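Local structure of putative surface-anchored fimbrial subunit (Corynebacterium diphtheriae, 3HR6) at residues G186-D191 with S233-G238; A190-A195 with Q283-E288. The protein forms the shaft of a surface-anchored pilus as its major pilin, built of tandem Ig-like modules, and is probably involved in adhesion. All coordinates share one frame; numbering follows the deposited sequence.

In the fold
Both contacts start from strand 187-192 and share A190 and D191, with their centres about 13 Å apart. Contact 1 joins that strand to its antiparallel neighbour, strand 229-236, within a mixed sheet; contact 2 lays the loop 283-288, which follows strand 268-276, over one side of the same sheet. Along the chain 186-195 comes first, then 233-238, then 283-288. T188 CG2 of contact 1 packs on W284 CE3 of contact 2 at 4.1 Å, where the two meet. Strand 187-192 is thus hydrogen-bonded to strands 229-236 and 268-276 on its two flanks and overlaid by the loop on one face, consistent with a loop packing on the sheet of an Ig-like module of the shaft pilin.

Contact 1 (G186-D191 with S233-G238); sequences GFTVAD and SVQLAG
F187 and L236 lie side by side and point the same way on one face of the antiparallel pair, where CD2 of the F187 ring comes within 4.2 Å of L236 CD1. V189 and V234 follow on that face, which packs against V171 and T173 of strand 166-174 and L252 and V254 of strand 251-259. T188, Q235, A190 and S233 point to the other face. There the side chains of T188 and Q235 cross at a slant: with chi1 of -65°, T188 OG1 stands beside its own backbone N and lies 3.0 Å from Q235 OE1, while CG2 turns the other way and rests 3.7 Å from S233 OG. The hydroxyl's stronger hydrogen bond is to the backbone O of S278, and the one to Q235 OE1 is not settled. V189 and V234 form a hydrogen-bonded pair, V189 N to V234 O at 2.8 Å and V234 N to V189 O at 2.8 Å; L236 N reaches F187 O at 2.9 Å. These backbone bonds join the strands and satisfy the buried amides of V189, V234 and L236; one face is hydrocarbon and belongs to the sandwich interior, typical of Ig-like modules, while the other mixes T188, Q235 and S233 with A190.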
loop_
_atom_site.group_PDB
_atom_site.type_symbol
_atom_site.label_atom_id
_atom_site.label_comp_id
_atom_site.label_asym_id
_atom_site.label_seq_id
_atom_site.Cartn_x
_atom_site.Cartn_y
_atom_site.Cartn_z
ATOM N N GLY A 186 -11.088 12.289 -8.314
ATOM C CA GLY A 186 -11.355 11.672 -7.027
ATOM C C GLY A 186 -10.019 11.442 -6.390
ATOM O O GLY A 186 -9.000 11.744 -6.990
ATOM N N PHE A 187 -10.004 10.904 -5.177
ATOM C CA PHE A 187 -8.743 10.708 -4.488
ATOM C C PHE A 187 -8.976 9.683 -3.401
ATOM O O PHE A 187 -9.668 9.957 -2.422
ATOM C CB PHE A 187 -8.192 12.026 -3.931
ATOM C CG PHE A 187 -6.683 12.073 -3.870
ATOM C CD1 PHE A 187 -5.946 12.417 -4.978
ATOM C CD2 PHE A 187 -6.010 11.759 -2.723
ATOM C CE1 PHE A 187 -4.585 12.488 -4.934
ATOM C CE2 PHE A 187 -4.608 11.789 -2.700
ATOM C CZ PHE A 187 -3.922 12.148 -3.789
ATOM N N THR A 188 -8.503 8.477 -3.656
ATOM C CA THR A 188 -8.723 7.381 -2.740
ATOM C C THR A 188 -7.386 6.851 -2.224
ATOM O O THR A 188 -6.457 6.676 -2.995
ATOM C CB THR A 188 -9.493 6.254 -3.441
ATOM O OG1 THR A 188 -10.797 6.719 -3.799
ATOM C CG2 THR A 188 -9.648 5.023 -2.526
ATOM N N VAL A 189 -7.267 6.630 -0.924
ATOM C CA VAL A 189 -6.110 5.946 -0.347
ATOM C C VAL A 189 -6.674 4.663 0.247
ATOM O O VAL A 189 -7.557 4.721 1.084
ATOM C CB VAL A 189 -5.360 6.768 0.702
ATOM C CG1 VAL A 189 -4.179 5.906 1.346
ATOM C CG2 VAL A 189 -4.834 8.079 0.082
ATOM N N ALA A 190 -6.192 3.499 -0.241
ATOM C CA ALA A 190 -6.680 2.212 0.231
ATOM C C ALA A 190 -5.548 1.370 0.715
ATOM O O ALA A 190 -4.425 1.456 0.219
ATOM C CB ALA A 190 -7.409 1.431 -0.879
ATOM N N ASP A 191 -5.868 0.548 1.704
ATOM C CA ASP A 191 -4.823 -0.283 2.327
ATOM C C ASP A 191 -5.432 -1.615 2.624
ATOM O O ASP A 191 -6.392 -1.699 3.400
ATOM C CB ASP A 191 -4.303 0.418 3.597
ATOM C CG ASP A 191 -3.088 -0.266 4.205
ATOM O OD1 ASP A 191 -3.033 -1.533 4.167
ATOM O OD2 ASP A 191 -2.215 0.456 4.675
ATOM N N SER A 233 -10.301 2.162 3.404
ATOM C CA SER A 233 -10.358 3.074 2.272
ATOM C C SER A 233 -10.768 4.441 2.754
ATOM O O SER A 233 -11.720 4.531 3.517
ATOM C CB SER A 233 -11.453 2.594 1.329
ATOM O OG SER A 233 -11.607 3.493 0.245
ATOM N N VAL A 234 -10.028 5.445 2.296
ATOM C CA VAL A 234 -10.284 6.865 2.595
ATOM C C VAL A 234 -10.451 7.557 1.267
ATOM O O VAL A 234 -9.573 7.504 0.431
ATOM C CB VAL A 234 -9.153 7.499 3.351
ATOM C CG1 VAL A 234 -9.428 9.053 3.495
ATOM C CG2 VAL A 234 -8.963 6.804 4.718
ATOM N N GLN A 235 -11.581 8.246 1.110
ATOM C CA GLN A 235 -11.909 8.816 -0.163
ATOM C C GLN A 235 -12.288 10.246 0.052
ATOM O O GLN A 235 -13.122 10.536 0.907
ATOM C CB GLN A 235 -13.101 8.045 -0.684
ATOM C CG GLN A 235 -13.398 8.212 -2.106
ATOM C CD GLN A 235 -14.183 7.022 -2.641
ATOM O OE1 GLN A 235 -13.608 5.980 -3.062
ATOM N NE2 GLN A 235 -15.467 7.158 -2.616
ATOM N N LEU A 236 -11.738 11.131 -0.757
ATOM C CA LEU A 236 -12.099 12.538 -0.714
ATOM C C LEU A 236 -13.112 12.881 -1.798
ATOM O O LEU A 236 -12.956 12.522 -2.950
ATOM C CB LEU A 236 -10.880 13.442 -0.879
ATOM C CG LEU A 236 -9.744 13.242 0.110
ATOM C CD1 LEU A 236 -8.495 14.096 -0.300
ATOM C CD2 LEU A 236 -10.226 13.577 1.506
ATOM N N ALA A 237 -14.109 13.651 -1.418
ATOM C CA ALA A 237 -15.155 14.075 -2.353
ATOM C C ALA A 237 -15.612 15.488 -1.997
ATOM O O ALA A 237 -15.017 16.125 -1.133
ATOM C CB ALA A 237 -16.310 13.089 -2.325
ATOM N N GLY A 238 -16.658 15.973 -2.653
ATOM C CA GLY A 238 -17.274 17.243 -2.259
ATOM C C GLY A 238 -16.330 18.430 -2.356
ATOM O O GLY A 238 -15.471 18.451 -3.231
#

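Contact 2 (A190-A195 with Q283-E288); sequences ADKLPA and QWDPEE
K192 reaches out toward D285 in a fully extended chain, CG anti to the backbone N (chi1 -173°). From CB and CG the chain runs out to CD, which lies 3.4 Å from D285 OD1 and has E287 OE1 nearby. CE passes 3.6 Å from D285 OD2, and NZ closes a salt bridge with that same oxygen at 2.8 Å, meeting it on the syn side and 16° out of the carboxylate plane. A water bound to NZ also donates to E287 O, so the ammonium is tied to the loop twice. The other oxygen, D285 OD1, takes E287 N at 2.8 Å from above the carboxylate plane, an Asx turn that fixes the aspartate within the type I turn D285-E288. A second water links K192 N to E287 OE2, while E287 OE1 forms a salt bridge with R229. Further back, A190 CB packs 3.6 Å from W284 CZ3 and 3.8 Å from P286 CG, and P286 CA lies over one face of the W284 ring, offset toward its rim. The loop thereby lies over strand 187-192, with P286 touching W274 of strand 268-276 on one flank and K192 reaching V231 of strand 229-236 on the other.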
loop_
_atom_site.group_PDB
_atom_site.type_symbol
_atom_site.label_atom_id
_atom_site.label_comp_id
_atom_site.label_asym_id
_atom_site.label_seq_id
_atom_site.Cartn_x
_atom_site.Cartn_y
_atom_site.Cartn_z
ATOM N N ALA A 190 -6.192 3.499 -0.241
ATOM C CA ALA A 190 -6.680 2.212 0.231
ATOM C C ALA A 190 -5.548 1.370 0.715
ATOM O O ALA A 190 -4.425 1.456 0.219
ATOM C CB ALA A 190 -7.409 1.431 -0.879
ATOM N N ASP A 191 -5.868 0.548 1.704
ATOM C CA ASP A 191 -4.823 -0.283 2.327
ATOM C C ASP A 191 -5.432 -1.615 2.624
ATOM O O ASP A 191 -6.392 -1.699 3.400
ATOM C CB ASP A 191 -4.303 0.418 3.597
ATOM C CG ASP A 191 -3.088 -0.266 4.205
ATOM O OD1 ASP A 191 -3.033 -1.533 4.167
ATOM O OD2 ASP A 191 -2.215 0.456 4.675
ATOM N N LYS A 192 -4.926 -2.672 1.982
ATOM C CA LYS A 192 -5.415 -4.021 2.239
ATOM C C LYS A 192 -4.506 -4.556 3.312
ATOM O O LYS A 192 -3.347 -4.922 3.039
ATOM C CB LYS A 192 -5.396 -4.909 0.981
ATOM C CG LYS A 192 -6.041 -6.280 1.126
ATOM C CD LYS A 192 -5.999 -6.956 -0.281
ATOM C CE LYS A 192 -6.741 -8.241 -0.367
ATOM N NZ LYS A 192 -6.577 -8.767 -1.739
ATOM N N LEU A 193 -4.999 -4.514 4.537
ATOM C CA LEU A 193 -4.205 -4.879 5.676
ATOM C C LEU A 193 -3.726 -6.323 5.515
ATOM O O LEU A 193 -4.454 -7.149 5.008
ATOM C CB LEU A 193 -5.000 -4.752 6.969
ATOM C CG LEU A 193 -5.207 -3.337 7.581
ATOM C CD1 LEU A 193 -5.958 -2.411 6.655
ATOM C CD2 LEU A 193 -5.930 -3.437 8.906
ATOM N N PRO A 194 -2.525 -6.605 6.045
ATOM C CA PRO A 194 -2.163 -8.026 6.079
ATOM C C PRO A 194 -3.140 -8.870 6.899
ATOM O O PRO A 194 -3.786 -8.376 7.823
ATOM C CB PRO A 194 -0.765 -8.026 6.707
ATOM C CG PRO A 194 -0.661 -6.796 7.472
ATOM C CD PRO A 194 -1.599 -5.760 6.802
ATOM N N ALA A 195 -3.241 -10.159 6.596
ATOM C CA ALA A 195 -4.217 -11.010 7.251
ATOM C C ALA A 195 -4.042 -11.186 8.729
ATOM O O ALA A 195 -4.987 -11.525 9.395
ATOM C CB ALA A 195 -4.260 -12.390 6.601
ATOM N N GLN A 283 -16.316 -1.477 -4.452
ATOM C CA GLN A 283 -15.324 -1.544 -3.407
ATOM C C GLN A 283 -14.023 -2.018 -4.061
ATOM O O GLN A 283 -13.959 -3.119 -4.612
ATOM C CB GLN A 283 -15.806 -2.429 -2.268
ATOM C CG GLN A 283 -16.840 -1.659 -1.439
ATOM C CD GLN A 283 -17.347 -2.395 -0.267
ATOM O OE1 GLN A 283 -17.480 -3.617 -0.294
ATOM N NE2 GLN A 283 -17.690 -1.649 0.794
ATOM N N TRP A 284 -13.041 -1.143 -4.070
ATOM C CA TRP A 284 -11.797 -1.349 -4.829
ATOM C C TRP A 284 -10.787 -2.129 -3.999
ATOM O O TRP A 284 -10.515 -1.785 -2.846
ATOM C CB TRP A 284 -11.235 0.001 -5.223
ATOM C CG TRP A 284 -9.938 -0.001 -5.925
ATOM C CD1 TRP A 284 -9.637 -0.644 -7.091
ATOM C CD2 TRP A 284 -8.780 0.763 -5.572
ATOM N NE1 TRP A 284 -8.344 -0.360 -7.452
ATOM C CE2 TRP A 284 -7.789 0.498 -6.538
ATOM C CE3 TRP A 284 -8.465 1.610 -4.505
ATOM C CZ2 TRP A 284 -6.520 1.069 -6.466
ATOM C CZ3 TRP A 284 -7.227 2.187 -4.443
ATOM C CH2 TRP A 284 -6.244 1.911 -5.407
ATOM N N ASP A 285 -10.276 -3.212 -4.583
ATOM C CA ASP A 285 -9.168 -3.936 -4.018
ATOM C C ASP A 285 -7.898 -3.428 -4.716
ATOM O O ASP A 285 -7.720 -3.700 -5.918
ATOM C CB ASP A 285 -9.316 -5.453 -4.245
ATOM C CG ASP A 285 -8.136 -6.254 -3.637
ATOM O OD1 ASP A 285 -7.155 -5.635 -3.198
ATOM O OD2 ASP A 285 -8.224 -7.499 -3.566
ATOM N N PRO A 286 -7.053 -2.650 -3.995
ATOM C CA PRO A 286 -5.872 -2.079 -4.598
ATOM C C PRO A 286 -4.846 -3.127 -5.011
ATOM O O PRO A 286 -3.935 -2.810 -5.791
ATOM C CB PRO A 286 -5.305 -1.182 -3.492
ATOM C CG PRO A 286 -5.814 -1.743 -2.234
ATOM C CD PRO A 286 -7.117 -2.383 -2.544
ATOM N N GLU A 287 -4.987 -4.343 -4.496
ATOM C CA GLU A 287 -4.070 -5.433 -4.848
ATOM C C GLU A 287 -4.783 -6.458 -5.737
ATOM O O GLU A 287 -4.496 -7.653 -5.673
ATOM C CB GLU A 287 -3.412 -6.021 -3.573
ATOM C CG GLU A 287 -2.786 -4.898 -2.665
ATOM C CD GLU A 287 -1.995 -5.408 -1.454
ATOM O OE1 GLU A 287 -2.109 -6.624 -1.180
ATOM O OE2 GLU A 287 -1.287 -4.590 -0.811
ATOM N N GLU A 288 -5.724 -5.969 -6.554
ATOM C CA GLU A 288 -6.365 -6.739 -7.626
ATOM C C GLU A 288 -5.517 -6.630 -8.917
ATOM O O GLU A 288 -4.647 -5.752 -9.040
ATOM C CB GLU A 288 -7.762 -6.168 -7.833
ATOM C CG GLU A 288 -8.737 -6.910 -8.739
ATOM C CD GLU A 288 -9.512 -5.953 -9.646
ATOM O OE1 GLU A 288 -9.542 -4.722 -9.373
ATOM O OE2 GLU A 288 -10.077 -6.407 -10.650
HETATM O O HOH W 1 -0.786 -4.550 2.227
HETATM O O HOH W 2 -2.731 -2.511 0.259
HETATM O O HOH W 3 -4.244 -9.480 -3.063
#